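Local atomic coordinates of YJHT (Escherichia coli, PDB entry 2UVK), a protein that catalyses the interconversion of the alpha- and beta-anomers of the sialic acid N-acetylneuraminate, as a homodimeric beta-propeller with Kelch repeats. Residues Thr203-Asn207 against Ser254-Ala258; Ala210-Thr216 against Ala261-Arg267; Lys282-Ser286 against Glu325-Gly329. All coordinates share one frame; numbering follows the deposited sequence.

Interaction 1: residues Thr203-Asn207 against Ser254-Ala258; sequences TWLIN and SLIFA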
ATOM      1  N   THR B 203       2.615   8.377 -22.225  1.00 15.88           N
ATOM      2  CA  THR B 203       1.385   7.730 -21.748  1.00 15.36           C
ATOM      3  C   THR B 203       0.493   8.798 -21.111  1.00 14.94           C
ATOM      4  O   THR B 203       0.973   9.703 -20.432  1.00 15.59           O
ATOM      5  CB  THR B 203       1.736   6.676 -20.730  1.00 14.37           C
ATOM      6  OG1 THR B 203       2.509   5.657 -21.376  1.00 17.67           O
ATOM      7  CG2 THR B 203       0.446   6.080 -20.077  1.00 15.13           C
ATOM      8  N   TRP B 204      -0.811   8.663 -21.333  1.00 15.02           N
ATOM      9  CA  TRP B 204      -1.815   9.571 -20.814  1.00 14.31           C
ATOM     10  C   TRP B 204      -2.782   8.823 -19.892  1.00 14.53           C
ATOM     11  O   TRP B 204      -3.164   7.706 -20.212  1.00 14.18           O
ATOM     12  CB  TRP B 204      -2.583  10.198 -21.973  1.00 16.33           C
ATOM     13  CG  TRP B 204      -1.705  10.993 -22.894  1.00 17.60           C
ATOM     14  CD1 TRP B 204      -1.388  12.300 -22.753  1.00 19.97           C
ATOM     15  CD2 TRP B 204      -1.051  10.536 -24.097  1.00 17.24           C
ATOM     16  NE1 TRP B 204      -0.564  12.691 -23.777  1.00 19.08           N
ATOM     17  CE2 TRP B 204      -0.331  11.634 -24.611  1.00 19.98           C
ATOM     18  CE3 TRP B 204      -0.977   9.316 -24.770  1.00 18.71           C
ATOM     19  CZ2 TRP B 204       0.430  11.548 -25.785  1.00 18.52           C
ATOM     20  CZ3 TRP B 204      -0.222   9.234 -25.939  1.00 19.16           C
ATOM     21  CH2 TRP B 204       0.477  10.349 -26.425  1.00 18.82           C
ATOM     22  N   LEU B 205      -3.130   9.451 -18.764  1.00 13.23           N
ATOM     23  CA  LEU B 205      -4.071   8.933 -17.736  1.00 13.32           C
ATOM     24  C   LEU B 205      -5.222   9.913 -17.665  1.00 13.21           C
ATOM     25  O   LEU B 205      -5.041  11.057 -17.246  1.00 13.18           O
ATOM     26  CB  LEU B 205      -3.388   8.830 -16.376  1.00 12.85           C
ATOM     27  CG  LEU B 205      -2.076   8.049 -16.295  1.00 13.35           C
ATOM     28  CD1 LEU B 205      -1.492   8.137 -14.872  1.00 13.62           C
ATOM     29  CD2 LEU B 205      -2.283   6.605 -16.695  1.00 13.67           C
ATOM     30  N   ILE B 206      -6.413   9.494 -18.100  1.00 13.91           N
ATOM     31  CA  ILE B 206      -7.535  10.387 -18.296  1.00 14.34           C
ATOM     32  C   ILE B 206      -8.655  10.143 -17.285  1.00 14.21           C
ATOM     33  O   ILE B 206      -9.245   9.054 -17.240  1.00 13.79           O
ATOM     34  CB  ILE B 206      -8.108  10.318 -19.738  1.00 14.24           C
ATOM     35  CG1 ILE B 206      -6.986  10.475 -20.797  1.00 15.02           C
ATOM     36  CG2 ILE B 206      -9.190  11.346 -19.916  1.00 16.00           C
ATOM     37  CD1 ILE B 206      -7.390  10.131 -22.204  1.00 16.43           C
ATOM     38  N   ASN B 207      -8.958  11.168 -16.504  1.00 14.04           N
ATOM     39  CA  ASN B 207     -10.030  11.159 -15.534  1.00 13.51           C
ATOM     40  C   ASN B 207      -9.876  10.018 -14.497  1.00 13.66           C
ATOM     41  O   ASN B 207      -8.752   9.728 -14.096  1.00 13.04           O
ATOM     42  CB  ASN B 207     -11.405  11.136 -16.232  1.00 13.79           C
ATOM     43  CG  ASN B 207     -11.764  12.434 -16.938  1.00 14.72           C
ATOM     44  OD1 ASN B 207     -10.899  13.260 -17.339  1.00 19.53           O
ATOM     45  ND2 ASN B 207     -13.044  12.616 -17.116  1.00 14.12           N
ATOM     46  N   SER B 254      -3.752  11.886 -32.434  1.00 30.28           N
ATOM     47  CA  SER B 254      -4.770  12.565 -31.647  1.00 28.27           C
ATOM     48  C   SER B 254      -5.446  11.586 -30.699  1.00 27.11           C
ATOM     49  O   SER B 254      -5.873  10.536 -31.129  1.00 26.59           O
ATOM     50  CB  SER B 254      -5.809  13.133 -32.588  1.00 28.53           C
ATOM     51  OG  SER B 254      -5.149  13.851 -33.632  1.00 29.48           O
ATOM     52  N   LEU B 255      -5.542  11.931 -29.425  1.00 26.07           N
ATOM     53  CA  LEU B 255      -6.178  10.978 -28.474  1.00 25.01           C
ATOM     54  C   LEU B 255      -7.704  10.998 -28.631  1.00 23.45           C
ATOM     55  O   LEU B 255      -8.294  12.058 -28.809  1.00 23.76           O
ATOM     56  CB  LEU B 255      -5.846  11.292 -27.013  1.00 26.00           C
ATOM     57  CG  LEU B 255      -4.417  11.539 -26.534  1.00 27.83           C
ATOM     58  CD1 LEU B 255      -4.490  11.945 -25.065  1.00 30.06           C
ATOM     59  CD2 LEU B 255      -3.525  10.334 -26.718  1.00 29.38           C
ATOM     60  N   ILE B 256      -8.328   9.821 -28.562  1.00 21.15           N
ATOM     61  CA  ILE B 256      -9.784   9.685 -28.518  1.00 19.35           C
ATOM     62  C   ILE B 256     -10.179   9.299 -27.084  1.00 19.28           C
ATOM     63  O   ILE B 256      -9.633   8.330 -26.552  1.00 18.70           O
ATOM     64  CB  ILE B 256     -10.288   8.582 -29.451  1.00 19.90           C
ATOM     65  CG1 ILE B 256      -9.871   8.860 -30.887  1.00 19.41           C
ATOM     66  CG2 ILE B 256     -11.821   8.473 -29.362  1.00 20.49           C
ATOM     67  CD1 ILE B 256      -9.951   7.641 -31.768  1.00 19.66           C
ATOM     68  N   PHE B 257     -11.067  10.079 -26.468  1.00 18.77           N
ATOM     69  CA  PHE B 257     -11.646   9.743 -25.129  1.00 18.25           C
ATOM     70  C   PHE B 257     -13.153   9.775 -25.236  1.00 17.98           C
ATOM     71  O   PHE B 257     -13.738  10.797 -25.590  1.00 17.70           O
ATOM     72  CB  PHE B 257     -11.198  10.739 -24.058  1.00 17.29           C
ATOM     73  CG  PHE B 257     -11.693  10.414 -22.637  1.00 18.22           C
ATOM     74  CD1 PHE B 257     -11.390   9.209 -22.052  1.00 16.66           C
ATOM     75  CD2 PHE B 257     -12.393  11.358 -21.879  1.00 16.86           C
ATOM     76  CE1 PHE B 257     -11.811   8.914 -20.741  1.00 16.09           C
ATOM     77  CE2 PHE B 257     -12.825  11.074 -20.593  1.00 18.28           C
ATOM     78  CZ  PHE B 257     -12.544   9.821 -20.026  1.00 15.21           C
ATOM     79  N   ALA B 258     -13.783   8.646 -24.910  1.00 17.70           N
ATOM     80  CA  ALA B 258     -15.226   8.486 -25.110  1.00 16.73           C
ATOM     81  C   ALA B 258     -15.886   7.848 -23.893  1.00 16.09           C
ATOM     82  O   ALA B 258     -15.316   7.015 -23.234  1.00 16.26           O
ATOM     83  CB  ALA B 258     -15.517   7.658 -26.342  1.00 16.22           C
TER
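Leu255 lies across one face of the Trp204 indole and touches it with both methyl groups. Leu255 CD2 sits over the six-membered ring of Trp204, 3.6 Å from its centroid and 20° off the ring normal. It is displaced toward the rim, and its nearest ring atom is Trp204 CE3, with Leu255 CD2 at 3.4 Å. The other methyl, Leu255 CD1, covers the pyrrole side, 3.7 Å from Trp204 CG. The leucine fork is thus spread over both rings of the indole.

Two residues further along, the aromatic partner changes sides. Phe257 now offers the face, and Ile206 supplies the methyl. Ile206 CG2 stands almost on the axis of the Phe257 ring, 3.5 Å from the centroid and 3° off the normal. All six ring carbons therefore lie at nearly equal distance from it. CG of Phe257 is anti to the backbone N (chi1 -177°), which turns the ring's face to Ile206 CG2, and the two side chains point opposite ways as they pass. The side chain of Asn207 crosses the far end of the same ring obliquely.

The strands carrying these residues, 203-206 and 254-258, run nearly parallel, with axes 10.1 Å apart at closest approach. This is face-to-face packing of two adjacent propeller blades, not pairing within a sheet. Trp204 NE1 is hydrogen-bonded to Glu221, and the indole also meets the ring of Trp292. With an alanine here instead of Trp204, both Leu255 methyls would probably lose their aromatic partner, and Glu221 its indole donor.

No hydrogen bond links the two segments. All five touching residues are buried, so the blades are joined here by dispersion and CH-pi contacts, which depend on close shape fit.

Interaction 2: residues Ala210-Thr216 against Ala261-Arg267; sequences AKPGLRT and AGFKGSR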
ATOM      1  N   ALA B 210     -11.232  10.023  -7.920  1.00 12.96           N
ATOM      2  CA  ALA B 210     -10.280  10.452  -6.889  1.00 12.95           C
ATOM      3  C   ALA B 210     -10.577   9.864  -5.521  1.00 13.36           C
ATOM      4  O   ALA B 210      -9.709   9.782  -4.678  1.00 12.64           O
ATOM      5  CB  ALA B 210     -10.225  11.995  -6.774  1.00 14.21           C
ATOM      6  N   LYS B 211     -11.829   9.450  -5.314  1.00 13.39           N
ATOM      7  CA  LYS B 211     -12.237   8.725  -4.114  1.00 14.66           C
ATOM      8  C   LYS B 211     -13.568   8.100  -4.479  1.00 13.57           C
ATOM      9  O   LYS B 211     -14.137   8.456  -5.495  1.00 12.78           O
ATOM     10  CB  LYS B 211     -12.382   9.648  -2.902  1.00 15.29           C
ATOM     11  CG  LYS B 211     -13.407  10.785  -3.041  1.00 16.46           C
ATOM     12  CD  LYS B 211     -13.868  11.301  -1.661  1.00 15.99           C
ATOM     13  CE  LYS B 211     -14.880  10.356  -1.032  1.00 16.22           C
ATOM     14  NZ  LYS B 211     -15.373  10.886   0.291  1.00 17.86           N
ATOM     15  N   PRO B 212     -14.068   7.167  -3.656  1.00 15.03           N
ATOM     16  CA  PRO B 212     -15.384   6.609  -3.981  1.00 15.82           C
ATOM     17  C   PRO B 212     -16.441   7.690  -4.183  1.00 16.58           C
ATOM     18  O   PRO B 212     -16.623   8.523  -3.291  1.00 18.16           O
ATOM     19  CB  PRO B 212     -15.658   5.691  -2.802  1.00 15.37           C
ATOM     20  CG  PRO B 212     -14.305   5.272  -2.347  1.00 15.91           C
ATOM     21  CD  PRO B 212     -13.483   6.531  -2.468  1.00 14.61           C
ATOM     22  N   GLY B 213     -17.032   7.731  -5.382  1.00 17.89           N
ATOM     23  CA  GLY B 213     -18.075   8.695  -5.745  1.00 19.03           C
ATOM     24  C   GLY B 213     -17.667  10.079  -6.228  1.00 19.33           C
ATOM     25  O   GLY B 213     -18.522  10.935  -6.506  1.00 20.76           O
ATOM     26  N   LEU B 214     -16.371  10.317  -6.326  1.00 18.32           N
ATOM     27  CA  LEU B 214     -15.854  11.572  -6.844  1.00 18.32           C
ATOM     28  C   LEU B 214     -14.819  11.318  -7.911  1.00 17.55           C
ATOM     29  O   LEU B 214     -13.811  10.659  -7.650  1.00 16.71           O
ATOM     30  CB  LEU B 214     -15.189  12.339  -5.721  1.00 19.26           C
ATOM     31  CG  LEU B 214     -14.561  13.670  -6.133  1.00 19.00           C
ATOM     32  CD1 LEU B 214     -15.628  14.739  -6.498  1.00 19.59           C
ATOM     33  CD2 LEU B 214     -13.634  14.146  -5.029  1.00 19.08           C
ATOM     34  N   ARG B 215     -15.065  11.850  -9.095  1.00 16.66           N
ATOM     35  CA  ARG B 215     -14.133  11.760 -10.197  1.00 17.13           C
ATOM     36  C   ARG B 215     -13.385  13.073 -10.404  1.00 17.25           C
ATOM     37  O   ARG B 215     -13.788  14.141  -9.878  1.00 17.82           O
ATOM     38  CB  ARG B 215     -14.881  11.388 -11.450  1.00 16.66           C
ATOM     39  CG  ARG B 215     -15.385   9.951 -11.442  1.00 18.22           C
ATOM     40  CD  ARG B 215     -16.850   9.882 -11.681  1.00 19.92           C
ATOM     41  NE  ARG B 215     -17.336   8.499 -11.696  1.00 17.80           N
ATOM     42  CZ  ARG B 215     -17.671   7.796 -10.616  1.00 20.95           C
ATOM     43  NH1 ARG B 215     -17.537   8.292  -9.390  1.00 22.70           N
ATOM     44  NH2 ARG B 215     -18.099   6.548 -10.766  1.00 23.44           N
ATOM     45  N   THR B 216     -12.317  12.973 -11.177  1.00 17.47           N
ATOM     46  CA  THR B 216     -11.497  14.101 -11.607  1.00 17.21           C
ATOM     47  C   THR B 216     -11.607  14.284 -13.124  1.00 18.08           C
ATOM     48  O   THR B 216     -11.774  13.299 -13.853  1.00 17.29           O
ATOM     49  CB  THR B 216     -10.026  13.906 -11.220  1.00 17.35           C
ATOM     50  OG1 THR B 216      -9.268  15.061 -11.607  1.00 18.55           O
ATOM     51  CG2 THR B 216      -9.433  12.699 -11.900  1.00 17.61           C
ATOM     52  N   ALA B 261     -18.725   7.108 -16.864  1.00 13.42           N
ATOM     53  CA  ALA B 261     -19.877   7.378 -16.014  1.00 13.66           C
ATOM     54  C   ALA B 261     -19.476   8.225 -14.819  1.00 14.79           C
ATOM     55  O   ALA B 261     -18.315   8.264 -14.422  1.00 14.68           O
ATOM     56  CB  ALA B 261     -20.525   6.042 -15.544  1.00 14.14           C
ATOM     57  N   GLY B 262     -20.451   8.921 -14.252  1.00 16.18           N
ATOM     58  CA  GLY B 262     -20.188   9.814 -13.133  1.00 16.73           C
ATOM     59  C   GLY B 262     -21.457  10.352 -12.496  1.00 17.94           C
ATOM     60  O   GLY B 262     -22.550   9.978 -12.877  1.00 17.95           O
ATOM     61  N   PHE B 263     -21.264  11.237 -11.522  1.00 19.35           N
ATOM     62  CA  PHE B 263     -22.339  11.830 -10.754  1.00 20.90           C
ATOM     63  C   PHE B 263     -22.264  13.343 -10.953  1.00 22.11           C
ATOM     64  O   PHE B 263     -21.346  14.007 -10.450  1.00 22.73           O
ATOM     65  CB  PHE B 263     -22.178  11.451  -9.292  1.00 20.97           C
ATOM     66  CG  PHE B 263     -22.278   9.969  -9.033  1.00 21.25           C
ATOM     67  CD1 PHE B 263     -23.507   9.366  -8.815  1.00 21.66           C
ATOM     68  CD2 PHE B 263     -21.147   9.177  -9.033  1.00 20.30           C
ATOM     69  CE1 PHE B 263     -23.599   8.014  -8.575  1.00 22.35           C
ATOM     70  CE2 PHE B 263     -21.237   7.819  -8.807  1.00 20.64           C
ATOM     71  CZ  PHE B 263     -22.462   7.238  -8.573  1.00 22.14           C
ATOM     72  N   LYS B 264     -23.219  13.876 -11.703  1.00 23.81           N
ATOM     73  CA  LYS B 264     -23.206  15.281 -12.094  1.00 24.54           C
ATOM     74  C   LYS B 264     -23.384  16.157 -10.855  1.00 24.93           C
ATOM     75  O   LYS B 264     -24.257  15.897 -10.036  1.00 25.66           O
ATOM     76  CB  LYS B 264     -24.307  15.552 -13.115  1.00 25.17           C
ATOM     77  CG  LYS B 264     -24.144  16.838 -13.892  1.00 26.89           C
ATOM     78  N   GLY B 265     -22.521  17.152 -10.693  1.00 25.13           N
ATOM     79  CA  GLY B 265     -22.563  18.023  -9.517  1.00 24.71           C
ATOM     80  C   GLY B 265     -21.682  17.608  -8.350  1.00 24.33           C
ATOM     81  O   GLY B 265     -21.530  18.359  -7.383  1.00 25.05           O
ATOM     82  N   SER B 266     -21.069  16.422  -8.430  1.00 22.86           N
ATOM     83  CA  SER B 266     -20.284  15.914  -7.318  1.00 21.58           C
ATOM     84  C   SER B 266     -19.018  16.744  -7.032  1.00 20.92           C
ATOM     85  O   SER B 266     -18.633  16.880  -5.877  1.00 20.32           O
ATOM     86  CB  SER B 266     -19.935  14.402  -7.523  1.00 21.03           C
ATOM     87  OG  SER B 266     -19.362  14.159  -8.791  1.00 20.51           O
ATOM     88  N   ARG B 267     -18.356  17.266  -8.065  1.00 21.05           N
ATOM     89  CA  ARG B 267     -17.111  18.034  -7.861  1.00 21.59           C
ATOM     90  C   ARG B 267     -17.454  19.293  -7.072  1.00 22.81           C
ATOM     91  O   ARG B 267     -16.759  19.636  -6.118  1.00 22.12           O
ATOM     92  CB  ARG B 267     -16.420  18.364  -9.191  1.00 22.17           C
ATOM     93  CG  ARG B 267     -15.166  19.247  -9.093  1.00 20.87           C
ATOM     94  CD  ARG B 267     -14.141  18.836  -8.048  1.00 20.29           C
ATOM     95  NE  ARG B 267     -13.546  17.524  -8.345  1.00 18.96           N
ATOM     96  CZ  ARG B 267     -12.644  16.911  -7.580  1.00 21.12           C
ATOM     97  NH1 ARG B 267     -12.210  17.435  -6.440  1.00 23.14           N
ATOM     98  NH2 ARG B 267     -12.176  15.723  -7.957  1.00 19.57           N
TER
HETATM   99  O   HOH W   1     -18.536  11.372  -9.317  1.00 25.88           O
HETATM  100  O   HOH W   2     -13.807  16.730 -11.175  1.00 18.90           O
HETATM  101  O   HOH W   3     -17.094  13.777  -9.958  1.00 24.87           O
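Arg215 bends at chi2 (125°), and this turns its otherwise extended end toward the backbone of Ala261 and the ring of Phe263. Arg215 NE donates to Ala261 O at 2.9 Å, with the oxygen tilted from the guanidinium plane. The Phe263 ring edge lies over one face of the guanidinium, with Phe263 CD2 3.7 Å from Arg215 NH1. The two planes stand 85° apart, so this is not a stack. NH1 also forms a salt bridge to Glu209, the predicted proton acceptor, and Arg215 probably helps to position that carboxylate.

Arg267 folds back at its second and third torsions. Arg267 NH2 donates to Arg215 O at 3.0 Å, from above the carbonyl plane. Leu214 crosses this arginine at about a right angle and lays its methyls over one guanidinium face, Leu214 CD2 coming 3.6 Å from Arg267 NH2.

Waters fill in between. One accepts a hydrogen bond from Arg215 N and donates to Ser266 OG. Another bridges Gly213 O and Ser266 OG. The Ser266 hydroxyl itself, through OG, donates to Phe263 O at 2.6 Å, in the carbonyl plane.

The 210-216 hairpin, with a classic bulge at Ala210 and Lys211, thus packs against the end of strand 254-262 and the start of helix 266-271. Tyr270 of that helix touches Leu214. Pro212, at the hairpin's turn, reaches helix 146-157.

Interaction 3: residues Lys282-Ser286 against Glu325-Gly329; sequences KKSYS and ETAGG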
ATOM      1  N   LYS B 282     -27.778  10.218  -8.901  1.00 28.03           N
ATOM      2  CA  LYS B 282     -27.846   9.036  -9.760  1.00 27.31           C
ATOM      3  C   LYS B 282     -26.673   9.028 -10.748  1.00 26.46           C
ATOM      4  O   LYS B 282     -26.297  10.081 -11.295  1.00 26.53           O
ATOM      5  CB  LYS B 282     -29.146   8.999 -10.546  1.00 27.56           C
ATOM      6  CG  LYS B 282     -29.248   7.793 -11.468  1.00 28.96           C
ATOM      7  N   LYS B 283     -26.113   7.839 -10.971  1.00 25.27           N
ATOM      8  CA  LYS B 283     -25.016   7.667 -11.935  1.00 24.57           C
ATOM      9  C   LYS B 283     -25.530   7.948 -13.331  1.00 23.53           C
ATOM     10  O   LYS B 283     -26.584   7.424 -13.721  1.00 24.57           O
ATOM     11  CB  LYS B 283     -24.474   6.243 -11.882  1.00 24.17           C
ATOM     12  CG  LYS B 283     -23.285   6.022 -12.797  1.00 24.65           C
ATOM     13  CD  LYS B 283     -22.764   4.594 -12.710  1.00 25.06           C
ATOM     14  CE  LYS B 283     -21.746   4.472 -11.637  1.00 27.49           C
ATOM     15  NZ  LYS B 283     -21.221   3.098 -11.550  1.00 27.96           N
ATOM     16  N   SER B 284     -24.803   8.769 -14.090  1.00 22.32           N
ATOM     17  CA  SER B 284     -25.116   8.997 -15.499  1.00 21.41           C
ATOM     18  C   SER B 284     -23.960   8.550 -16.385  1.00 19.61           C
ATOM     19  O   SER B 284     -22.814   8.537 -15.952  1.00 18.95           O
ATOM     20  CB  SER B 284     -25.449  10.465 -15.757  1.00 22.09           C
ATOM     21  OG  SER B 284     -24.498  11.333 -15.175  1.00 24.60           O
ATOM     22  N   TYR B 285     -24.284   8.221 -17.626  1.00 17.86           N
ATOM     23  CA  TYR B 285     -23.331   7.651 -18.581  1.00 17.52           C
ATOM     24  C   TYR B 285     -23.104   8.608 -19.744  1.00 17.38           C
ATOM     25  O   TYR B 285     -24.051   8.992 -20.434  1.00 18.74           O
ATOM     26  CB  TYR B 285     -23.879   6.331 -19.105  1.00 17.88           C
ATOM     27  CG  TYR B 285     -23.977   5.267 -18.048  1.00 17.27           C
ATOM     28  CD1 TYR B 285     -23.007   4.287 -17.921  1.00 17.99           C
ATOM     29  CD2 TYR B 285     -25.034   5.251 -17.148  1.00 19.12           C
ATOM     30  CE1 TYR B 285     -23.098   3.313 -16.939  1.00 18.13           C
ATOM     31  CE2 TYR B 285     -25.126   4.288 -16.169  1.00 18.25           C
ATOM     32  CZ  TYR B 285     -24.156   3.322 -16.069  1.00 18.59           C
ATOM     33  OH  TYR B 285     -24.256   2.344 -15.110  1.00 20.56           O
ATOM     34  N   SER B 286     -21.854   8.990 -19.965  1.00 17.22           N
ATOM     35  CA  SER B 286     -21.540   9.961 -21.012  1.00 16.90           C
ATOM     36  C   SER B 286     -21.607   9.384 -22.431  1.00 16.86           C
ATOM     37  O   SER B 286     -21.208   8.243 -22.667  1.00 16.12           O
ATOM     38  CB  SER B 286     -20.152  10.520 -20.778  1.00 17.07           C
ATOM     39  OG  SER B 286     -19.809  11.456 -21.786  1.00 19.10           O
ATOM     40  N   GLU B 325     -21.090  -1.134 -20.052  1.00 15.23           N
ATOM     41  CA  GLU B 325     -22.312  -0.997 -19.265  1.00 16.61           C
ATOM     42  C   GLU B 325     -22.990   0.300 -19.715  1.00 17.04           C
ATOM     43  O   GLU B 325     -22.320   1.304 -19.995  1.00 15.61           O
ATOM     44  CB  GLU B 325     -21.890  -0.900 -17.796  1.00 16.71           C
ATOM     45  CG  GLU B 325     -22.972  -0.826 -16.742  1.00 18.77           C
ATOM     46  CD  GLU B 325     -22.359  -0.504 -15.406  0.50 17.45           C
ATOM     47  OE1 GLU B 325     -21.500  -1.275 -14.950  0.50 20.62           O
ATOM     48  OE2 GLU B 325     -22.703   0.537 -14.824  0.50 17.19           O
ATOM     49  N   THR B 326     -24.321   0.279 -19.792  1.00 18.09           N
ATOM     50  CA  THR B 326     -25.109   1.425 -20.205  1.00 20.07           C
ATOM     51  C   THR B 326     -26.074   1.795 -19.053  1.00 20.65           C
ATOM     52  O   THR B 326     -25.956   1.263 -17.966  1.00 21.90           O
ATOM     53  CB  THR B 326     -25.823   1.125 -21.558  1.00 19.73           C
ATOM     54  OG1 THR B 326     -26.690  -0.013 -21.416  1.00 21.90           O
ATOM     55  CG2 THR B 326     -24.802   0.827 -22.674  1.00 21.20           C
ATOM     56  N   ALA B 327     -26.983   2.737 -19.285  1.00 22.27           N
ATOM     57  CA  ALA B 327     -27.973   3.158 -18.265  1.00 22.99           C
ATOM     58  C   ALA B 327     -28.636   1.971 -17.553  1.00 24.04           C
ATOM     59  O   ALA B 327     -28.967   0.977 -18.175  1.00 25.09           O
ATOM     60  CB  ALA B 327     -29.025   4.034 -18.894  1.00 23.68           C
ATOM     61  N   GLY B 328     -28.805   2.082 -16.236  1.00 25.22           N
ATOM     62  CA  GLY B 328     -29.384   0.985 -15.425  1.00 25.10           C
ATOM     63  C   GLY B 328     -28.391  -0.119 -15.101  1.00 25.90           C
ATOM     64  O   GLY B 328     -28.769  -1.186 -14.597  1.00 26.55           O
ATOM     65  N   GLY B 329     -27.111   0.114 -15.394  1.00 25.12           N
ATOM     66  CA  GLY B 329     -26.081  -0.888 -15.151  1.00 24.82           C
ATOM     67  C   GLY B 329     -26.107  -2.103 -16.074  1.00 24.04           C
ATOM     68  O   GLY B 329     -25.504  -3.125 -15.765  1.00 25.08           O
TER
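Tyr285 OH donates a hydrogen bond to Glu325 OE2 over 2.4 Å, a distance so unusually short that its exact value is doubtful. The carboxylate oxygen meets the hydroxyl at the edge of the ring, near its plane, while the ring and carboxylate planes are turned 67° apart. Glu325 gets there with CG anti to its own backbone N (chi1 -177°) and an extended chain beyond. The two side chains cross at about a right angle.

Lys283 NZ lies 4.4 Å from Glu325 OE2. That is beyond a salt bridge, but the opposite charges probably still attract weakly.

Outward from the hydroxyl, the backbone at Thr326 and Ala327 lies over one face of the tyrosine ring. Thr326 O sits above its rim, 3.3 Å from Tyr285 CZ, and Ala327 N lies over the same face. Ala327 CA approaches the ring at Tyr285 CE2, 3.7 Å away. Thr326 O also accepts a weak bond from Gly329 N, which closes the turn from Thr326 to Gly329.

The contact joins the Kelch 6 and Kelch 7 repeats mainly through Tyr285. Tyr285 also touches Ala261 on the neighbouring strand 254-262, and Glu325 touches Lys11.

The buried carboxylate of Glu325 is thus met by a phenol donor, with a lysine nearby. That lysine would probably favour a negative charge on Glu325, making it a good acceptor.

The three contacts share the sheet that contains strands 254-262 and 284-293. Interactions 1 and 2 both use strand 254-262, and their centres are 18 Å apart. Asn207 CG meets Thr216 O at 3.2 Å where they touch. Interactions 2 and 3 lie closer, with centres 13 Å apart. Gly262 O and Ser284 N, 2.8 Å apart, probably form a hydrogen bond between them, and Phe263 packs on Lys282 and Lys283. Interaction 2 reaches Glu209, the predicted proton acceptor, directly; interactions 1 and 3 lie further off. Measured between side chains, Arg215 is about 3 Å from Glu209, Lys283 is about 7 Å from it and Asn207 about 9 Å.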